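Local coordinates for protein putative epimerase (Burkholderia cenocepacia, PDB 4LW8) that probably acts as an NAD(P)-dependent sugar epimerase in the synthesis of the lipopolysaccharide O-antigen, at residues F224-L237 / V300-W314. Residues are numbered along the deposited sequence; the frame is centred on the assembly and turned at random.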
loop_
_atom_site.group_PDB
_atom_site.type_symbol
_atom_site.label_atom_id
_atom_site.label_comp_id
_atom_site.label_asym_id
_atom_site.label_seq_id
_atom_site.Cartn_x
_atom_site.Cartn_y
_atom_site.Cartn_z
ATOM N N PHE A 224 16.987 -9.760 -16.721
ATOM C CA PHE A 224 16.284 -9.205 -17.884
ATOM C C PHE A 224 15.563 -10.278 -18.719
ATOM O O PHE A 224 16.102 -11.355 -18.958
ATOM C CB PHE A 224 17.251 -8.454 -18.797
ATOM C CG PHE A 224 17.860 -7.231 -18.178
ATOM C CD1 PHE A 224 17.165 -6.034 -18.148
ATOM C CD2 PHE A 224 19.147 -7.267 -17.663
ATOM C CE1 PHE A 224 17.732 -4.894 -17.580
ATOM C CE2 PHE A 224 19.725 -6.128 -17.104
ATOM C CZ PHE A 224 19.009 -4.943 -17.063
ATOM N N SER A 225 14.353 -9.970 -19.177
ATOM C CA SER A 225 13.584 -10.906 -20.012
ATOM C C SER A 225 13.120 -10.253 -21.298
ATOM O O SER A 225 13.042 -9.024 -21.410
ATOM C CB SER A 225 12.349 -11.443 -19.258
ATOM O OG SER A 225 12.720 -12.144 -18.082
ATOM N N ASP A 226 12.805 -11.098 -22.263
ATOM C CA ASP A 226 12.183 -10.697 -23.506
ATOM C C ASP A 226 10.681 -10.538 -23.250
ATOM O O ASP A 226 10.057 -11.429 -22.670
ATOM C CB ASP A 226 12.466 -11.763 -24.579
ATOM C CG ASP A 226 12.098 -11.318 -25.966
ATOM O OD1 ASP A 226 10.926 -10.950 -26.195
ATOM O OD2 ASP A 226 12.995 -11.348 -26.836
ATOM N N VAL A 227 10.109 -9.412 -23.665
ATOM C CA VAL A 227 8.670 -9.166 -23.518
ATOM C C VAL A 227 7.818 -10.315 -24.116
ATOM O O VAL A 227 6.744 -10.643 -23.596
ATOM C CB VAL A 227 8.265 -7.804 -24.167
ATOM C CG1 VAL A 227 8.519 -7.807 -25.685
ATOM C CG2 VAL A 227 6.816 -7.462 -23.855
ATOM N N ARG A 228 8.315 -10.962 -25.166
ATOM C CA ARG A 228 7.584 -12.071 -25.763
ATOM C C ARG A 228 7.509 -13.264 -24.800
ATOM O O ARG A 228 6.469 -13.916 -24.705
ATOM C CB ARG A 228 8.229 -12.490 -27.085
ATOM C CG ARG A 228 8.079 -11.458 -28.186
ATOM C CD ARG A 228 8.968 -11.743 -29.369
ATOM N NE ARG A 228 10.381 -11.687 -29.003
ATOM C CZ ARG A 228 11.369 -11.913 -29.861
ATOM N NH1 ARG A 228 11.088 -12.200 -31.132
ATOM N NH2 ARG A 228 12.628 -11.852 -29.457
ATOM N N ASP A 229 8.588 -13.524 -24.062
ATOM C CA ASP A 229 8.589 -14.567 -23.034
ATOM C C ASP A 229 7.662 -14.205 -21.883
ATOM O O ASP A 229 6.978 -15.065 -21.321
ATOM C CB ASP A 229 9.994 -14.799 -22.457
ATOM C CG ASP A 229 10.986 -15.335 -23.478
ATOM O OD1 ASP A 229 10.577 -15.763 -24.578
ATOM O OD2 ASP A 229 12.193 -15.359 -23.159
ATOM N N VAL A 230 7.668 -12.931 -21.505
ATOM C CA VAL A 230 6.868 -12.491 -20.364
ATOM C C VAL A 230 5.370 -12.658 -20.672
ATOM O O VAL A 230 4.605 -13.195 -19.867
ATOM C CB VAL A 230 7.183 -11.027 -19.989
ATOM C CG1 VAL A 230 6.130 -10.455 -19.028
ATOM C CG2 VAL A 230 8.615 -10.898 -19.399
ATOM N N THR A 231 4.954 -12.236 -21.855
ATOM C CA THR A 231 3.546 -12.339 -22.199
ATOM C C THR A 231 3.144 -13.806 -22.433
ATOM O O THR A 231 1.995 -14.174 -22.181
ATOM C CB THR A 231 3.209 -11.437 -23.405
ATOM O OG1 THR A 231 4.075 -11.743 -24.501
ATOM C CG2 THR A 231 3.403 -9.957 -23.012
ATOM N N ALA A 232 4.073 -14.644 -22.900
ATOM C CA ALA A 232 3.787 -16.082 -23.007
ATOM C C ALA A 232 3.495 -16.663 -21.616
ATOM O O ALA A 232 2.601 -17.483 -21.458
ATOM C CB ALA A 232 4.940 -16.829 -23.675
ATOM N N ALA A 233 4.254 -16.227 -20.615
ATOM C CA ALA A 233 4.021 -16.624 -19.225
ATOM C C ALA A 233 2.678 -16.105 -18.702
ATOM O O ALA A 233 1.953 -16.820 -18.018
ATOM C CB ALA A 233 5.161 -16.113 -18.336
ATOM N N TYR A 234 2.360 -14.855 -19.026
ATOM C CA TYR A 234 1.083 -14.262 -18.661
ATOM C C TYR A 234 -0.077 -15.115 -19.208
ATOM O O TYR A 234 -1.043 -15.405 -18.496
ATOM C CB TYR A 234 0.974 -12.827 -19.196
ATOM C CG TYR A 234 1.752 -11.759 -18.418
ATOM C CD1 TYR A 234 2.642 -12.109 -17.404
ATOM C CD2 TYR A 234 1.573 -10.401 -18.695
ATOM C CE1 TYR A 234 3.346 -11.138 -16.693
ATOM C CE2 TYR A 234 2.273 -9.418 -17.988
ATOM C CZ TYR A 234 3.167 -9.802 -16.981
ATOM O OH TYR A 234 3.880 -8.847 -16.272
ATOM N N LEU A 235 0.038 -15.545 -20.459
ATOM C CA LEU A 235 -0.999 -16.376 -21.059
ATOM C C LEU A 235 -1.136 -17.703 -20.310
ATOM O O LEU A 235 -2.249 -18.164 -20.057
ATOM C CB LEU A 235 -0.712 -16.630 -22.540
ATOM C CG LEU A 235 -1.676 -17.616 -23.209
ATOM C CD1 LEU A 235 -3.110 -17.096 -23.209
ATOM C CD2 LEU A 235 -1.219 -17.972 -24.626
ATOM N N LYS A 236 -0.007 -18.307 -19.948
ATOM C CA LYS A 236 -0.024 -19.561 -19.197
ATOM C C LYS A 236 -0.704 -19.379 -17.842
ATOM O O LYS A 236 -1.430 -20.258 -17.381
ATOM C CB LYS A 236 1.401 -20.104 -19.013
ATOM C CG LYS A 236 1.951 -20.787 -20.254
ATOM C CD LYS A 236 1.202 -22.101 -20.499
ATOM C CE LYS A 236 1.765 -22.895 -21.669
ATOM N NZ LYS A 236 1.445 -22.248 -22.969
ATOM N N LEU A 237 -0.488 -18.232 -17.209
ATOM C CA LEU A 237 -1.171 -17.932 -15.953
ATOM C C LEU A 237 -2.679 -17.765 -16.154
ATOM O O LEU A 237 -3.480 -18.174 -15.312
ATOM C CB LEU A 237 -0.581 -16.685 -15.304
ATOM C CG LEU A 237 0.841 -16.906 -14.772
ATOM C CD1 LEU A 237 1.418 -15.585 -14.288
ATOM C CD2 LEU A 237 0.838 -17.950 -13.653
ATOM N N VAL A 300 2.882 -24.002 -14.188
ATOM C CA VAL A 300 2.540 -24.039 -15.611
ATOM C C VAL A 300 3.534 -24.831 -16.460
ATOM O O VAL A 300 3.342 -24.973 -17.667
ATOM C CB VAL A 300 2.425 -22.620 -16.189
ATOM C CG1 VAL A 300 1.469 -21.786 -15.349
ATOM C CG2 VAL A 300 3.792 -21.946 -16.231
ATOM N N GLY A 301 4.604 -25.319 -15.837
ATOM C CA GLY A 301 5.600 -26.145 -16.515
ATOM C C GLY A 301 6.710 -25.297 -17.115
ATOM O O GLY A 301 6.736 -24.074 -16.945
ATOM N N GLU A 302 7.621 -25.946 -17.827
ATOM C CA GLU A 302 8.778 -25.276 -18.411
ATOM C C GLU A 302 8.382 -24.310 -19.518
ATOM O O GLU A 302 7.457 -24.574 -20.279
ATOM C CB GLU A 302 9.772 -26.303 -18.961
ATOM C CG GLU A 302 10.379 -27.227 -17.914
ATOM C CD GLU A 302 11.453 -26.553 -17.078
ATOM O OE1 GLU A 302 11.862 -25.421 -17.423
ATOM O OE2 GLU A 302 11.890 -27.159 -16.077
ATOM N N LEU A 303 9.088 -23.191 -19.616
ATOM C CA LEU A 303 8.843 -22.262 -20.703
ATOM C C LEU A 303 10.197 -21.903 -21.288
ATOM O O LEU A 303 11.140 -21.643 -20.547
ATOM C CB LEU A 303 8.103 -21.015 -20.211
ATOM C CG LEU A 303 6.627 -21.253 -19.861
ATOM C CD1 LEU A 303 6.026 -20.083 -19.105
ATOM C CD2 LEU A 303 5.813 -21.574 -21.110
ATOM N N PRO A 304 10.285 -21.851 -22.624
ATOM C CA PRO A 304 11.532 -21.495 -23.303
ATOM C C PRO A 304 11.947 -20.087 -22.919
ATOM O O PRO A 304 11.088 -19.217 -22.802
ATOM C CB PRO A 304 11.179 -21.618 -24.791
ATOM C CG PRO A 304 9.695 -21.473 -24.845
ATOM C CD PRO A 304 9.192 -22.110 -23.580
ATOM N N VAL A 305 13.243 -19.881 -22.715
ATOM C CA VAL A 305 13.790 -18.557 -22.441
ATOM C C VAL A 305 14.635 -18.051 -23.593
ATOM O O VAL A 305 15.667 -18.624 -23.916
ATOM C CB VAL A 305 14.660 -18.539 -21.166
ATOM C CG1 VAL A 305 15.281 -17.140 -20.951
ATOM C CG2 VAL A 305 13.841 -18.964 -19.956
ATOM N N THR A 306 14.173 -16.974 -24.216
ATOM C CA THR A 306 14.887 -16.380 -25.334
ATOM C C THR A 306 16.171 -15.768 -24.783
ATOM O O THR A 306 16.124 -14.999 -23.821
ATOM C CB THR A 306 14.033 -15.284 -26.008
ATOM O OG1 THR A 306 12.744 -15.819 -26.332
ATOM C CG2 THR A 306 14.705 -14.724 -27.261
ATOM N N PRO A 307 17.321 -16.105 -25.391
ATOM C CA PRO A 307 18.609 -15.541 -24.971
ATOM C C PRO A 307 18.600 -14.028 -25.111
ATOM O O PRO A 307 18.088 -13.535 -26.109
ATOM C CB PRO A 307 19.617 -16.181 -25.941
ATOM C CG PRO A 307 18.948 -17.412 -26.440
ATOM C CD PRO A 307 17.473 -17.084 -26.482
ATOM N N LEU A 308 19.165 -13.305 -24.148
ATOM C CA LEU A 308 19.139 -11.850 -24.213
ATOM C C LEU A 308 19.831 -11.324 -25.478
ATOM O O LEU A 308 19.394 -10.329 -26.054
ATOM C CB LEU A 308 19.785 -11.235 -22.958
ATOM C CG LEU A 308 19.682 -9.709 -22.773
ATOM C CD1 LEU A 308 18.242 -9.238 -22.732
ATOM C CD2 LEU A 308 20.389 -9.274 -21.507
ATOM N N ASP A 309 20.889 -11.981 -25.933
ATOM C CA ASP A 309 21.587 -11.458 -27.111
ATOM C C ASP A 309 20.677 -11.550 -28.356
ATOM O O ASP A 309 20.759 -10.712 -29.257
ATOM C CB ASP A 309 22.923 -12.176 -27.337
ATOM C CG ASP A 309 22.754 -13.552 -27.925
ATOM O OD1 ASP A 309 22.919 -13.695 -29.157
ATOM O OD2 ASP A 309 22.467 -14.491 -27.155
ATOM N N GLU A 310 19.817 -12.564 -28.406
ATOM C CA GLU A 310 18.799 -12.632 -29.459
ATOM C C GLU A 310 17.801 -11.460 -29.319
ATOM O O GLU A 310 17.476 -10.779 -30.287
ATOM C CB GLU A 310 18.047 -13.958 -29.395
ATOM C CG GLU A 310 16.997 -14.125 -30.479
ATOM C CD GLU A 310 16.327 -15.495 -30.447
ATOM O OE1 GLU A 310 16.997 -16.487 -30.078
ATOM O OE2 GLU A 310 15.128 -15.574 -30.803
ATOM N N THR A 311 17.331 -11.225 -28.101
ATOM C CA THR A 311 16.461 -10.087 -27.818
ATOM C C THR A 311 17.094 -8.773 -28.276
ATOM O O THR A 311 16.448 -7.946 -28.922
ATOM C CB THR A 311 16.157 -9.979 -26.313
ATOM O OG1 THR A 311 15.568 -11.199 -25.847
ATOM C CG2 THR A 311 15.226 -8.789 -26.022
ATOM N N LEU A 312 18.365 -8.585 -27.938
ATOM C CA LEU A 312 19.046 -7.341 -28.257
ATOM C C LEU A 312 19.245 -7.196 -29.770
ATOM O O LEU A 312 19.130 -6.097 -30.306
ATOM C CB LEU A 312 20.385 -7.260 -27.520
ATOM C CG LEU A 312 20.313 -7.074 -25.996
ATOM C CD1 LEU A 312 21.673 -7.303 -25.339
ATOM C CD2 LEU A 312 19.780 -5.691 -25.651
ATOM N N ARG A 313 19.534 -8.297 -30.456
ATOM C CA ARG A 313 19.738 -8.243 -31.905
ATOM C C ARG A 313 18.419 -7.892 -32.581
ATOM O O ARG A 313 18.373 -7.098 -33.522
ATOM C CB ARG A 313 20.274 -9.569 -32.447
ATOM C CG ARG A 313 20.710 -9.480 -33.909
ATOM C CD ARG A 313 21.302 -10.782 -34.428
ATOM N NE ARG A 313 22.601 -11.094 -33.832
ATOM C CZ ARG A 313 23.763 -10.583 -34.240
ATOM N NH1 ARG A 313 23.796 -9.714 -35.243
ATOM N NH2 ARG A 313 24.893 -10.939 -33.641
ATOM N N TRP A 314 17.353 -8.501 -32.077
ATOM C CA TRP A 314 15.996 -8.225 -32.512
ATOM C C TRP A 314 15.715 -6.723 -32.454
ATOM O O TRP A 314 15.238 -6.136 -33.426
ATOM C CB TRP A 314 15.026 -9.008 -31.629
ATOM C CG TRP A 314 13.561 -8.745 -31.829
ATOM C CD1 TRP A 314 12.877 -8.717 -33.014
ATOM C CD2 TRP A 314 12.585 -8.556 -30.800
ATOM N NE1 TRP A 314 11.540 -8.488 -32.783
ATOM C CE2 TRP A 314 11.333 -8.392 -31.434
ATOM C CE3 TRP A 314 12.649 -8.498 -29.404
ATOM C CZ2 TRP A 314 10.157 -8.167 -30.717
ATOM C CZ3 TRP A 314 11.475 -8.283 -28.691
ATOM C CH2 TRP A 314 10.251 -8.114 -29.347
HETATM O O HOH W 1 16.462 -13.133 -20.887
HETATM O O HOH W 2 14.270 -12.864 -31.876
#
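R228 lays its guanidinium flat over the six-membered ring of W314, with CZ 3.6 Å from the ring centroid and the planes 13° apart, a cation-pi stack in which CD adds a CH-pi contact. A bend at chi3 (-63°) turns the arginine head back toward D226, which it grips side-on: NE reaches OD1 at 3.0 Å and NH2 reaches OD2 at 2.7 Å. The same carboxylate N-caps helix 227-240, OD1 accepting from R228 N through its anti lone pair. T311 OG1 donates to D226 OD2 over 2.8 Å, from the opposite face of the carboxylate to R228 NH2. One turn along, D229 clasps T306 on the syn side of both oxygens, taking OG1 on OD1 and the backbone N on OD2 (2.8 Å). Beyond it the contact turns apolar: L303 CD1 packs on A233, and V300 on K236 CB. Further out, water 2 links R228 NH2 to E310 OE2, while Y33 of helix 29-40 touches R228. Strand 221-226 and helix 227-240 of the Rossmann-like domain are thus tied to helix 308-321 and the loop before it. Four donors probably stabilise the D226 carboxylate's charge, while the two-nitrogen grip, in the guanidinium plane, fixes the arginine's rotation flat against the indole.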